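TarM (Staphylococcus aureus subsp. aureus 21178, PDB 4X7R) belongs to the GT-B class of glycosyltransferases, in which two Rossmann-like domains face each other across a cleft, occupied here by UDP and 3YW. Local coordinates at residues V250-F256 / Q401-Q405; T283-D289 / K425-D430; H323-P329 / I354-V360. The protein carries 1 engineered substitution. All coordinates share one frame; numbering follows the deposited sequence.

All three contacts lie around the cleft between the two parallel-sheet domains. Contacts 1 and 2 each join one domain to the other, and their centres are only about 11 Å apart. They are wired together by Glu-403 O with Tyr-426 N (2.7 Å, a probable hydrogen bond) and by Val-250 O with Gln-286 NE2 (2.8 Å, likewise probable). Contact 3 lies wholly within the C-terminal domain, where it lines the UDP pocket. Its centre is about 16 Å from that of contact 1, which it meets where Phe-256 CZ packs on Pro-329 O at 3.3 Å, and about 23 Å from contact 2. Contacts 1 and 3 both touch 3YW, whereas contact 2 stands behind contact 1.

Contact 1 of 3, residues V250-F256 / Q401-Q405; sequences VNHHENF and QYEGQ. With 3YW ((2S)-2,3-dihydroxypropyl 2-acetamido-2-deoxy-alpha-D-glucopyranoside), chain F.
Asn-255 lies over one face of the Tyr-402 ring, the two side chains running past each other in opposite directions. Its CA sits 4.0 Å from the centroid of the Tyr-402 ring, a CH-pi contact, while OD1 stands off-centre above the same ring, 3.4 Å from Tyr-402 CG. Amide and ring planes differ by 38°, and OD1 is engaged by Lys-263 as acceptor, not spent on the ring. Phe-256 meets the same tyrosine differently: an edge-to-face pair with planes at 87°, in which Tyr-402 CE2 is poised 4.1 Å from Phe-256 CE1, over the middle of the phenylalanine ring. Tyrosine suits the place because its hydroxyl also takes the backbone N-H of Phe-256 (N to OH 2.7 Å). Behind this cluster Asn-251 OD1 receives both N and ND1 of His-253, the backbone bond making an Asx turn that shapes the loop.

At the other end the 401-405 loop turns to 3YW. Glu-403 chi2 is bent (-64°), bringing OE1 to within 2.7 Å of 3YW O3, and the amides of Gly-404 and Gln-405 give that same oxygen two more bonds. Glu-403 OE2 is held by Lys-331 and Ser-400. Val-250 CG1 packs 3.3 Å from 3YW O7. Two loops from opposite domains thus meet at 3YW, an arrangement characteristic of the interdomain cleft of GT-B proteins.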
loop_
_atom_site.group_PDB
_atom_site.type_symbol
_atom_site.label_atom_id
_atom_site.label_comp_id
_atom_site.label_asym_id
_atom_site.label_seq_id
_atom_site.Cartn_x
_atom_site.Cartn_y
_atom_site.Cartn_z
ATOM N N VAL A 250 0.844 12.036 3.123
ATOM C CA VAL A 250 -0.243 12.696 2.372
ATOM C C VAL A 250 -0.482 14.144 2.810
ATOM O O VAL A 250 -0.033 14.567 3.871
ATOM C CB VAL A 250 -1.569 11.868 2.526
ATOM C CG1 VAL A 250 -1.411 10.416 2.040
ATOM C CG2 VAL A 250 -2.047 11.862 3.982
ATOM N N ASN A 251 -1.292 14.852 2.041
ATOM C CA ASN A 251 -1.781 16.150 2.442
ATOM C C ASN A 251 -2.713 15.832 3.651
ATOM O O ASN A 251 -3.593 14.964 3.552
ATOM C CB ASN A 251 -2.546 16.819 1.280
ATOM C CG ASN A 251 -3.009 18.224 1.578
ATOM O OD1 ASN A 251 -3.366 18.547 2.712
ATOM N ND2 ASN A 251 -3.034 19.095 0.568
ATOM N N HIS A 252 -2.442 16.470 4.812
ATOM C CA HIS A 252 -3.149 16.226 6.067
ATOM C C HIS A 252 -4.593 16.776 6.081
ATOM O O HIS A 252 -5.349 16.489 7.009
ATOM C CB HIS A 252 -2.334 16.759 7.242
ATOM C CG HIS A 252 -2.124 18.243 7.168
ATOM N ND1 HIS A 252 -1.406 18.823 6.120
ATOM C CD2 HIS A 252 -2.556 19.220 7.998
ATOM C CE1 HIS A 252 -1.451 20.127 6.341
ATOM N NE2 HIS A 252 -2.130 20.413 7.464
ATOM N N HIS A 253 -4.983 17.556 5.076
ATOM C CA HIS A 253 -6.364 18.025 5.029
ATOM C C HIS A 253 -7.222 16.906 4.440
ATOM O O HIS A 253 -6.725 16.083 3.644
ATOM C CB HIS A 253 -6.527 19.266 4.138
ATOM C CG HIS A 253 -5.757 20.456 4.590
ATOM N ND1 HIS A 253 -4.435 20.663 4.182
ATOM C CD2 HIS A 253 -6.168 21.527 5.308
ATOM C CE1 HIS A 253 -4.071 21.827 4.703
ATOM N NE2 HIS A 253 -5.080 22.389 5.387
ATOM N N GLU A 254 -8.514 16.894 4.810
ATOM C CA GLU A 254 -9.476 15.949 4.260
ATOM C C GLU A 254 -9.649 16.236 2.765
ATOM O O GLU A 254 -9.722 17.401 2.342
ATOM C CB GLU A 254 -10.835 16.047 4.980
ATOM C CG GLU A 254 -10.915 15.191 6.231
ATOM C CD GLU A 254 -11.280 13.732 6.043
ATOM O OE1 GLU A 254 -10.629 13.034 5.232
ATOM O OE2 GLU A 254 -12.198 13.271 6.756
ATOM N N ASN A 255 -9.621 15.162 1.973
ATOM C CA ASN A 255 -9.777 15.195 0.523
ATOM C C ASN A 255 -11.205 15.508 0.209
ATOM O O ASN A 255 -12.087 15.107 0.970
ATOM C CB ASN A 255 -9.423 13.839 -0.081
ATOM C CG ASN A 255 -8.029 13.369 0.270
ATOM O OD1 ASN A 255 -7.070 14.150 0.339
ATOM N ND2 ASN A 255 -7.887 12.070 0.455
ATOM N N PHE A 256 -11.437 16.224 -0.908
ATOM C CA PHE A 256 -12.771 16.613 -1.400
ATOM C C PHE A 256 -13.627 17.265 -0.300
ATOM O O PHE A 256 -14.781 16.898 -0.094
ATOM C CB PHE A 256 -13.469 15.410 -2.077
ATOM C CG PHE A 256 -12.597 14.701 -3.086
ATOM C CD1 PHE A 256 -12.254 15.314 -4.287
ATOM C CD2 PHE A 256 -12.093 13.437 -2.824
ATOM C CE1 PHE A 256 -11.436 14.666 -5.211
ATOM C CE2 PHE A 256 -11.282 12.787 -3.752
ATOM C CZ PHE A 256 -10.961 13.406 -4.940
ATOM N N GLN A 401 -5.270 16.006 -7.207
ATOM C CA GLN A 401 -5.687 17.159 -6.405
ATOM C C GLN A 401 -4.986 17.205 -5.057
ATOM O O GLN A 401 -4.997 18.256 -4.410
ATOM C CB GLN A 401 -7.219 17.181 -6.213
ATOM C CG GLN A 401 -8.005 17.502 -7.488
ATOM C CD GLN A 401 -8.185 18.963 -7.787
ATOM O OE1 GLN A 401 -8.064 19.832 -6.919
ATOM N NE2 GLN A 401 -8.560 19.257 -9.023
ATOM N N TYR A 402 -4.451 16.062 -4.590
ATOM C CA TYR A 402 -3.773 16.019 -3.295
ATOM C C TYR A 402 -2.567 15.072 -3.345
ATOM O O TYR A 402 -2.690 13.939 -3.820
ATOM C CB TYR A 402 -4.729 15.573 -2.155
ATOM C CG TYR A 402 -6.105 16.215 -2.175
ATOM C CD1 TYR A 402 -6.343 17.425 -1.525
ATOM C CD2 TYR A 402 -7.170 15.612 -2.842
ATOM C CE1 TYR A 402 -7.606 18.023 -1.545
ATOM C CE2 TYR A 402 -8.429 16.214 -2.890
ATOM C CZ TYR A 402 -8.644 17.413 -2.231
ATOM O OH TYR A 402 -9.880 18.004 -2.280
ATOM N N GLU A 403 -1.417 15.522 -2.827
ATOM C CA GLU A 403 -0.217 14.700 -2.726
ATOM C C GLU A 403 0.556 15.094 -1.471
ATOM O O GLU A 403 0.407 16.211 -0.952
ATOM C CB GLU A 403 0.717 14.865 -3.965
ATOM C CG GLU A 403 0.196 14.394 -5.315
ATOM C CD GLU A 403 -0.067 12.904 -5.441
ATOM O OE1 GLU A 403 0.502 12.118 -4.649
ATOM O OE2 GLU A 403 -0.852 12.524 -6.339
ATOM N N GLY A 404 1.414 14.188 -1.049
ATOM C CA GLY A 404 2.407 14.419 -0.018
ATOM C C GLY A 404 3.655 14.903 -0.724
ATOM O O GLY A 404 4.341 15.816 -0.253
ATOM N N GLN A 405 3.932 14.314 -1.896
ATOM C CA GLN A 405 5.091 14.686 -2.739
ATOM C C GLN A 405 4.873 14.319 -4.213
ATOM O O GLN A 405 4.931 15.194 -5.059
ATOM C CB GLN A 405 6.402 14.070 -2.203
ATOM C CG GLN A 405 7.636 14.604 -2.911
ATOM C CD GLN A 405 8.926 14.188 -2.249
ATOM O OE1 GLN A 405 9.068 13.078 -1.731
ATOM N NE2 GLN A 405 9.908 15.078 -2.272
HETATM O O3A 3YW F . -2.574 6.815 2.231
HETATM C C4A 3YW F . 0.605 6.828 0.248
HETATM C C5A 3YW F . -0.867 6.971 0.549
HETATM O O5 3YW F . 3.106 8.566 -0.185
HETATM C C6A 3YW F . -1.173 6.756 2.011
HETATM C C5 3YW F . 4.011 8.799 -1.273
HETATM C C6 3YW F . 5.380 8.383 -0.789
HETATM C C4 3YW F . 3.901 10.264 -1.691
HETATM O O6 3YW F . 5.782 9.112 0.361
HETATM C C3 3YW F . 2.507 10.492 -2.268
HETATM O O4 3YW F . 4.869 10.563 -2.690
HETATM O O3 3YW F . 2.315 11.851 -2.660
HETATM O O7 3YW F . -0.833 11.668 -1.011
HETATM C C7 3YW F . -0.864 10.767 -1.843
HETATM C C8 3YW F . -2.036 10.568 -2.756
HETATM N N2 3YW F . 0.147 9.911 -1.996
HETATM C C2 3YW F . 1.415 10.042 -1.297
HETATM C C1 3YW F . 1.729 8.774 -0.483
HETATM O O1 3YW F . 1.045 7.613 -0.862
HETATM O O2 3YW F . -1.592 6.028 -0.240
#

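Contact 2 of 3, residues T283-D289 / K425-D430; sequences TEAQRLD and KYGPSD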
loop_
_atom_site.group_PDB
_atom_site.type_symbol
_atom_site.label_atom_id
_atom_site.label_comp_id
_atom_site.label_asym_id
_atom_site.label_seq_id
_atom_site.Cartn_x
_atom_site.Cartn_y
_atom_site.Cartn_z
ATOM N N THR A 283 7.506 17.800 2.375
ATOM C CA THR A 283 7.865 19.102 1.780
ATOM C C THR A 283 7.929 20.168 2.853
ATOM O O THR A 283 7.356 19.985 3.930
ATOM C CB THR A 283 6.872 19.507 0.636
ATOM O OG1 THR A 283 5.623 19.794 1.206
ATOM C CG2 THR A 283 6.696 18.421 -0.444
ATOM N N GLU A 284 8.664 21.268 2.577
ATOM C CA GLU A 284 8.775 22.403 3.510
ATOM C C GLU A 284 7.425 23.091 3.684
ATOM O O GLU A 284 7.096 23.518 4.795
ATOM C CB GLU A 284 9.836 23.443 3.045
ATOM C CG GLU A 284 11.263 22.883 2.939
ATOM C CD GLU A 284 11.959 22.449 4.223
ATOM O OE1 GLU A 284 11.455 22.776 5.324
ATOM O OE2 GLU A 284 13.002 21.756 4.125
ATOM N N ALA A 285 6.651 23.214 2.599
ATOM C CA ALA A 285 5.341 23.897 2.647
ATOM C C ALA A 285 4.365 23.218 3.590
ATOM O O ALA A 285 3.721 23.904 4.375
ATOM C CB ALA A 285 4.752 24.044 1.241
ATOM N N GLN A 286 4.321 21.877 3.602
ATOM C CA GLN A 286 3.432 21.169 4.532
ATOM C C GLN A 286 3.852 21.404 5.967
ATOM O O GLN A 286 2.986 21.545 6.821
ATOM C CB GLN A 286 3.365 19.643 4.219
ATOM C CG GLN A 286 2.277 18.908 5.041
ATOM C CD GLN A 286 1.974 17.494 4.586
ATOM O OE1 GLN A 286 2.754 16.855 3.900
ATOM N NE2 GLN A 286 0.839 16.960 5.004
ATOM N N ARG A 287 5.172 21.413 6.251
ATOM C CA ARG A 287 5.700 21.643 7.605
ATOM C C ARG A 287 5.256 23.005 8.138
ATOM O O ARG A 287 4.769 23.090 9.274
ATOM C CB ARG A 287 7.241 21.549 7.619
ATOM C CG ARG A 287 7.844 21.935 8.956
ATOM C CD ARG A 287 9.355 21.756 8.970
ATOM N NE ARG A 287 9.890 22.263 10.234
ATOM C CZ ARG A 287 10.237 23.530 10.425
ATOM N NH1 ARG A 287 10.133 24.413 9.432
ATOM N NH2 ARG A 287 10.692 23.926 11.606
ATOM N N LEU A 288 5.358 24.045 7.304
ATOM C CA LEU A 288 4.927 25.393 7.681
ATOM C C LEU A 288 3.419 25.459 7.904
ATOM O O LEU A 288 2.970 26.074 8.882
ATOM C CB LEU A 288 5.378 26.434 6.623
ATOM C CG LEU A 288 6.908 26.541 6.425
ATOM C CD1 LEU A 288 7.246 27.351 5.196
ATOM C CD2 LEU A 288 7.575 27.145 7.638
ATOM N N ASP A 289 2.631 24.806 7.026
ATOM C CA ASP A 289 1.165 24.770 7.172
ATOM C C ASP A 289 0.786 24.099 8.481
ATOM O O ASP A 289 -0.043 24.615 9.211
ATOM C CB ASP A 289 0.496 24.034 5.990
ATOM C CG ASP A 289 0.542 24.810 4.696
ATOM O OD1 ASP A 289 0.798 26.028 4.747
ATOM O OD2 ASP A 289 0.261 24.217 3.644
ATOM N N LYS A 425 -1.160 21.281 -3.432
ATOM C CA LYS A 425 -0.430 20.966 -2.205
ATOM C C LYS A 425 -0.471 19.419 -2.041
ATOM O O LYS A 425 -1.549 18.837 -2.001
ATOM C CB LYS A 425 -1.067 21.664 -0.980
ATOM C CG LYS A 425 -0.745 23.177 -0.864
ATOM C CD LYS A 425 -1.303 23.741 0.471
ATOM C CE LYS A 425 -0.952 25.190 0.747
ATOM N NZ LYS A 425 0.473 25.427 1.092
ATOM N N TYR A 426 0.682 18.733 -1.918
ATOM C CA TYR A 426 2.045 19.258 -1.912
ATOM C C TYR A 426 2.900 18.490 -2.887
ATOM O O TYR A 426 2.638 17.310 -3.140
ATOM C CB TYR A 426 2.637 19.045 -0.515
ATOM C CG TYR A 426 1.877 19.761 0.568
ATOM C CD1 TYR A 426 2.067 21.124 0.794
ATOM C CD2 TYR A 426 0.948 19.086 1.360
ATOM C CE1 TYR A 426 1.352 21.795 1.777
ATOM C CE2 TYR A 426 0.231 19.748 2.360
ATOM C CZ TYR A 426 0.432 21.108 2.557
ATOM O OH TYR A 426 -0.248 21.785 3.537
ATOM N N GLY A 427 3.949 19.139 -3.378
ATOM C CA GLY A 427 4.920 18.475 -4.223
ATOM C C GLY A 427 5.260 19.124 -5.541
ATOM O O GLY A 427 6.423 19.488 -5.721
ATOM N N PRO A 428 4.319 19.207 -6.526
ATOM C CA PRO A 428 4.702 19.688 -7.868
ATOM C C PRO A 428 5.566 20.934 -7.966
ATOM O O PRO A 428 6.581 20.877 -8.643
ATOM C CB PRO A 428 3.363 19.808 -8.607
ATOM C CG PRO A 428 2.516 18.793 -7.970
ATOM C CD PRO A 428 2.907 18.763 -6.514
ATOM N N SER A 429 5.224 22.018 -7.245
ATOM C CA SER A 429 5.994 23.288 -7.314
ATOM C C SER A 429 7.367 23.209 -6.652
ATOM O O SER A 429 8.179 24.099 -6.840
ATOM C CB SER A 429 5.176 24.463 -6.777
ATOM O OG SER A 429 4.805 24.204 -5.435
ATOM N N ASP A 430 7.640 22.145 -5.891
ATOM C CA ASP A 430 8.966 21.957 -5.304
ATOM C C ASP A 430 9.949 21.576 -6.389
ATOM O O ASP A 430 11.100 22.026 -6.358
ATOM C CB ASP A 430 8.956 20.827 -4.280
ATOM C CG ASP A 430 8.488 21.213 -2.907
ATOM O OD1 ASP A 430 7.917 22.311 -2.759
ATOM O OD2 ASP A 430 8.748 20.454 -1.969
HETATM O O HOH W 1 10.022 20.928 0.023
HETATM O O HOH W 2 7.781 23.099 -0.164
#
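Tyr-426 is wedged against the first turns of helix 284-293, and its ring is the dense part of the contact. Gln-286 CB stands 3.5 Å from the ring centroid of Tyr-426, only 7° off the normal, a CH-pi contact. With CG anti to the backbone N (chi1 -171°), the glutamine chain is laid across the ring at about a right angle, its amide 20° from parallel with the ring plane, and NE2 goes on to Val-250 O. Lys-425 CB lies over the opposite face, brought there across the cis peptide bond that precedes Tyr-426. Ala-285, small enough to sit close, puts CB 4.0 Å from Tyr-426 CD1.

The ring ends in a polar knot. Asp-289 OD2 lies in the ring plane at its edge and takes a very short bond from Tyr-426 OH (2.5 Å). It also forms a salt bridge with Lys-425 NZ (2.8 Å) on its syn lone pair, a bend at chi4 turning the ammonium inward. The neighbouring ammonium of Lys-425 would probably favour the ionised carboxylate.

Thr-283 is the N-cap of the helix, its OG1 weakly accepting from Gln-286 N. The helix belongs to the N-terminal Rossmann-like domain and the 425-430 segment to the C-terminal one, so the packing bridges the two. Gly-427 takes a backbone conformation with positive phi, readily adopted by glycine.

Toward this end, on the watered side, the fit becomes looser. Asp-430 OD2 touches Thr-283 CG2 at 3.3 Å, but the polar link to the helix start is indirect, through two waters: one donates to Asp-430 OD1 (2.7 Å) and accepts from Ala-285 N (3.0 Å), the other joins Asp-430 OD2 to Glu-284 N.

Contact 3 of 3, residues H323-P329 / I354-V360; sequences HISRMVP and IYGEGSV. With UDP (uridine-5'-diphosphate), chain E; SGN (2-deoxy-6-O-sulfo-2-(sulfoamino)-alpha-D-glucopyranose), chain C; 3YW ((2S)-2,3-dihydroxypropyl 2-acetamido-2-deoxy-alpha-D-glucopyranoside), chain F.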
loop_
_atom_site.group_PDB
_atom_site.type_symbol
_atom_site.label_atom_id
_atom_site.label_comp_id
_atom_site.label_asym_id
_atom_site.label_seq_id
_atom_site.Cartn_x
_atom_site.Cartn_y
_atom_site.Cartn_z
ATOM N N HIS A 323 0.644 8.118 -17.718
ATOM C CA HIS A 323 0.088 8.311 -16.383
ATOM C C HIS A 323 0.185 6.979 -15.647
ATOM O O HIS A 323 -0.471 6.017 -16.042
ATOM C CB HIS A 323 -1.361 8.826 -16.443
ATOM C CG HIS A 323 -1.931 9.192 -15.110
ATOM N ND1 HIS A 323 -2.038 10.504 -14.711
ATOM C CD2 HIS A 323 -2.434 8.401 -14.138
ATOM C CE1 HIS A 323 -2.567 10.468 -13.498
ATOM N NE2 HIS A 323 -2.814 9.222 -13.111
ATOM N N ILE A 324 1.047 6.912 -14.610
ATOM C CA ILE A 324 1.282 5.713 -13.798
ATOM C C ILE A 324 0.915 6.021 -12.351
ATOM O O ILE A 324 1.637 6.775 -11.695
ATOM C CB ILE A 324 2.755 5.192 -13.911
ATOM C CG1 ILE A 324 3.214 4.988 -15.379
ATOM C CG2 ILE A 324 2.941 3.905 -13.104
ATOM C CD1 ILE A 324 4.771 4.873 -15.545
ATOM N N SER A 325 -0.196 5.442 -11.844
ATOM C CA SER A 325 -0.637 5.653 -10.460
ATOM C C SER A 325 -1.602 4.570 -9.969
ATOM O O SER A 325 -2.038 3.713 -10.747
ATOM C CB SER A 325 -1.328 7.012 -10.332
ATOM O OG SER A 325 -2.643 6.991 -10.864
ATOM N N ARG A 326 -1.972 4.653 -8.664
ATOM C CA ARG A 326 -3.045 3.869 -8.063
ATOM C C ARG A 326 -4.283 4.560 -8.674
ATOM O O ARG A 326 -4.301 5.802 -8.751
ATOM C CB ARG A 326 -3.099 4.081 -6.542
ATOM C CG ARG A 326 -1.995 3.425 -5.753
ATOM C CD ARG A 326 -2.194 3.658 -4.256
ATOM N NE ARG A 326 -2.074 5.076 -3.902
ATOM C CZ ARG A 326 -2.984 5.769 -3.226
ATOM N NH1 ARG A 326 -4.092 5.181 -2.797
ATOM N NH2 ARG A 326 -2.790 7.055 -2.967
ATOM N N MET A 327 -5.273 3.786 -9.164
ATOM C CA MET A 327 -6.450 4.407 -9.791
ATOM C C MET A 327 -7.476 4.738 -8.720
ATOM O O MET A 327 -8.413 3.978 -8.479
ATOM C CB MET A 327 -7.006 3.541 -10.922
ATOM C CG MET A 327 -6.018 3.322 -12.030
ATOM S SD MET A 327 -6.920 2.894 -13.513
ATOM C CE MET A 327 -5.616 2.672 -14.627
ATOM N N VAL A 328 -7.252 5.868 -8.033
ATOM C CA VAL A 328 -8.066 6.306 -6.901
ATOM C C VAL A 328 -8.651 7.704 -7.100
ATOM O O VAL A 328 -8.093 8.477 -7.879
ATOM C CB VAL A 328 -7.323 6.153 -5.530
ATOM C CG1 VAL A 328 -7.093 4.692 -5.172
ATOM C CG2 VAL A 328 -6.025 6.961 -5.473
ATOM N N PRO A 329 -9.759 8.054 -6.393
ATOM C CA PRO A 329 -10.388 9.373 -6.594
ATOM C C PRO A 329 -9.498 10.614 -6.526
ATOM O O PRO A 329 -9.712 11.522 -7.314
ATOM C CB PRO A 329 -11.471 9.404 -5.514
ATOM C CG PRO A 329 -11.853 7.982 -5.342
ATOM C CD PRO A 329 -10.560 7.227 -5.456
ATOM N N ILE A 354 -2.567 4.849 -19.600
ATOM C CA ILE A 354 -2.870 4.936 -18.181
ATOM C C ILE A 354 -2.620 3.592 -17.506
ATOM O O ILE A 354 -3.333 2.624 -17.773
ATOM C CB ILE A 354 -4.299 5.515 -17.919
ATOM C CG1 ILE A 354 -4.543 6.823 -18.728
ATOM C CG2 ILE A 354 -4.545 5.729 -16.418
ATOM C CD1 ILE A 354 -5.951 7.372 -18.692
ATOM N N TYR A 355 -1.599 3.539 -16.630
ATOM C CA TYR A 355 -1.227 2.338 -15.888
ATOM C C TYR A 355 -1.720 2.374 -14.459
ATOM O O TYR A 355 -1.784 3.446 -13.850
ATOM C CB TYR A 355 0.295 2.138 -15.893
ATOM C CG TYR A 355 0.850 1.703 -17.232
ATOM C CD1 TYR A 355 1.212 2.640 -18.197
ATOM C CD2 TYR A 355 1.035 0.352 -17.529
ATOM C CE1 TYR A 355 1.742 2.247 -19.424
ATOM C CE2 TYR A 355 1.569 -0.051 -18.754
ATOM C CZ TYR A 355 1.911 0.901 -19.698
ATOM O OH TYR A 355 2.439 0.523 -20.902
ATOM N N GLY A 356 -2.014 1.192 -13.927
ATOM C CA GLY A 356 -2.457 1.010 -12.554
ATOM C C GLY A 356 -3.791 0.313 -12.432
ATOM O O GLY A 356 -4.403 -0.058 -13.440
ATOM N N GLU A 357 -4.234 0.111 -11.186
ATOM C CA GLU A 357 -5.511 -0.525 -10.837
ATOM C C GLU A 357 -6.083 0.209 -9.631
ATOM O O GLU A 357 -5.332 0.845 -8.879
ATOM C CB GLU A 357 -5.322 -2.000 -10.477
ATOM C CG GLU A 357 -4.782 -2.865 -11.600
ATOM C CD GLU A 357 -4.389 -4.251 -11.159
ATOM O OE1 GLU A 357 -4.171 -4.475 -9.943
ATOM O OE2 GLU A 357 -4.294 -5.129 -12.047
ATOM N N GLY A 358 -7.395 0.118 -9.449
ATOM C CA GLY A 358 -8.056 0.761 -8.321
ATOM C C GLY A 358 -9.544 0.934 -8.494
ATOM O O GLY A 358 -10.083 0.629 -9.559
ATOM N N SER A 359 -10.199 1.456 -7.443
ATOM C CA SER A 359 -11.648 1.648 -7.334
ATOM C C SER A 359 -12.352 2.344 -8.498
ATOM O O SER A 359 -13.464 1.943 -8.835
ATOM C CB SER A 359 -12.015 2.295 -6.001
ATOM O OG SER A 359 -11.473 3.597 -5.875
ATOM N N VAL A 360 -11.703 3.349 -9.126
ATOM C CA VAL A 360 -12.249 4.140 -10.238
ATOM C C VAL A 360 -12.003 3.564 -11.651
ATOM O O VAL A 360 -12.566 4.106 -12.607
ATOM C CB VAL A 360 -11.859 5.651 -10.157
ATOM C CG1 VAL A 360 -12.200 6.259 -8.796
ATOM C CG2 VAL A 360 -10.390 5.879 -10.514
HETATM N N1 UDP E . 3.270 2.301 -9.394
HETATM C C2 UDP E . 3.785 1.237 -10.111
HETATM N N3 UDP E . 2.948 0.723 -11.074
HETATM C C4 UDP E . 1.669 1.139 -11.373
HETATM C C5 UDP E . 1.179 2.218 -10.554
HETATM C C6 UDP E . 1.976 2.756 -9.612
HETATM O O2 UDP E . 4.900 0.775 -9.913
HETATM O O4 UDP E . 1.053 0.596 -12.309
HETATM C "C1'" UDP E . 4.210 3.006 -8.485
HETATM C "C2'" UDP E . 4.933 4.186 -9.129
HETATM O "O2'" UDP E . 6.096 3.756 -9.817
HETATM C "C3'" UDP E . 5.279 5.033 -7.903
HETATM C "C4'" UDP E . 4.106 4.773 -6.963
HETATM O "O4'" UDP E . 3.487 3.539 -7.397
HETATM O "O3'" UDP E . 6.541 4.770 -7.288
HETATM C "C5'" UDP E . 3.082 5.877 -6.911
HETATM O "O5'" UDP E . 3.673 6.953 -6.149
HETATM P PA UDP E . 3.019 8.399 -5.913
HETATM O O1A UDP E . 3.763 9.090 -4.837
HETATM O O2A UDP E . 3.090 9.188 -7.230
HETATM O O3A UDP E . 1.524 8.198 -5.503
HETATM P PB UDP E . 0.810 7.306 -4.377
HETATM O O1B UDP E . 1.668 7.265 -3.140
HETATM O O2B UDP E . 0.586 5.879 -4.890
HETATM O O3B UDP E . -0.516 7.948 -4.015
HETATM C C1 SGN C . -4.441 3.125 1.798
HETATM C C2 SGN C . -5.081 3.409 0.410
HETATM C C3 SGN C . -4.749 2.290 -0.624
HETATM C C4 SGN C . -3.249 1.930 -0.629
HETATM C C5 SGN C . -2.711 1.725 0.808
HETATM C C6 SGN C . -1.210 1.448 0.812
HETATM N N2 SGN C . -6.535 3.583 0.550
HETATM O O3 SGN C . -5.118 2.709 -1.953
HETATM O O4 SGN C . -3.017 0.741 -1.410
HETATM O O5 SGN C . -3.005 2.890 1.660
HETATM O O6 SGN C . -0.553 2.551 0.191
HETATM S S1 SGN C . -6.987 5.253 0.442
HETATM O O1S SGN C . -6.679 5.774 -0.964
HETATM O O2S SGN C . -6.221 6.092 1.482
HETATM O O3S SGN C . -8.494 5.328 0.727
HETATM S S2 SGN C . 0.324 2.344 -1.036
HETATM O O4S SGN C . 0.649 3.742 -1.582
HETATM O O5S SGN C . -0.366 1.522 -2.121
HETATM O O6S SGN C . 1.579 1.620 -0.551
HETATM O O3A 3YW F . -2.574 6.815 2.231
HETATM C C4A 3YW F . 0.605 6.828 0.248
HETATM C C5A 3YW F . -0.867 6.971 0.549
HETATM O O5 3YW F . 3.106 8.566 -0.185
HETATM C C6A 3YW F . -1.173 6.756 2.011
HETATM C C5 3YW F . 4.011 8.799 -1.273
HETATM C C6 3YW F . 5.380 8.383 -0.789
HETATM C C4 3YW F . 3.901 10.264 -1.691
HETATM O O6 3YW F . 5.782 9.112 0.361
HETATM C C3 3YW F . 2.507 10.492 -2.268
HETATM O O4 3YW F . 4.869 10.563 -2.690
HETATM O O3 3YW F . 2.315 11.851 -2.660
HETATM O O7 3YW F . -0.833 11.668 -1.011
HETATM C C7 3YW F . -0.864 10.767 -1.843
HETATM C C8 3YW F . -2.036 10.568 -2.756
HETATM N N2 3YW F . 0.147 9.911 -1.996
HETATM C C2 3YW F . 1.415 10.042 -1.297
HETATM C C1 3YW F . 1.729 8.774 -0.483
HETATM O O1 3YW F . 1.045 7.613 -0.862
HETATM O O2 3YW F . -1.592 6.028 -0.240
#
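Residues His-323 and Ile-324 pair in parallel with Ile-354 and Tyr-355, through Tyr-355 N to His-323 O (2.8 Å) and Ser-325 N to Tyr-355 O (3.2 Å); beyond the strands, Met-327 N still reaches Glu-357 O (3.0 Å). Ile-324 and Tyr-355 point the same way and lie side by side, CG1 of the isoleucine 4.1 Å from CB of the tyrosine. The other branch, Ile-324 CG2, rests 3.5 Å from UDP C4, a methyl set against the flat uracil at its C4 and C5.

Met-327, centre of an inverse gamma turn, sends an extended chain (chi2 -158°) along the other segment. Its CE packs 3.7 Å from Ile-354 CG2, while its CB meets Val-360 CG2; a long, unbranched apolar side chain suits this run past Gly-356 to Ile-354. Gly-356, at positive phi, lets the backbone pass close to Ser-325 O.

Arg-326 turns to the ligands instead. Its NE binds UDP O2B (2.9 Å) and NH2 binds O3B (2.7 Å), a bidentate grip on the beta phosphate, and NH1 serves SGN O3 and O1S. Val-328 CG2 lies on one guanidinium face and 3YW O2 over the opposite one.

The two strands belong to the beta-alpha-beta unit whose helix 333-346 packs on His-323 and Ile-354. Ile-324 and Tyr-355 face helix 386-391, and strand 377-381 continues the sheet beyond Ile-354.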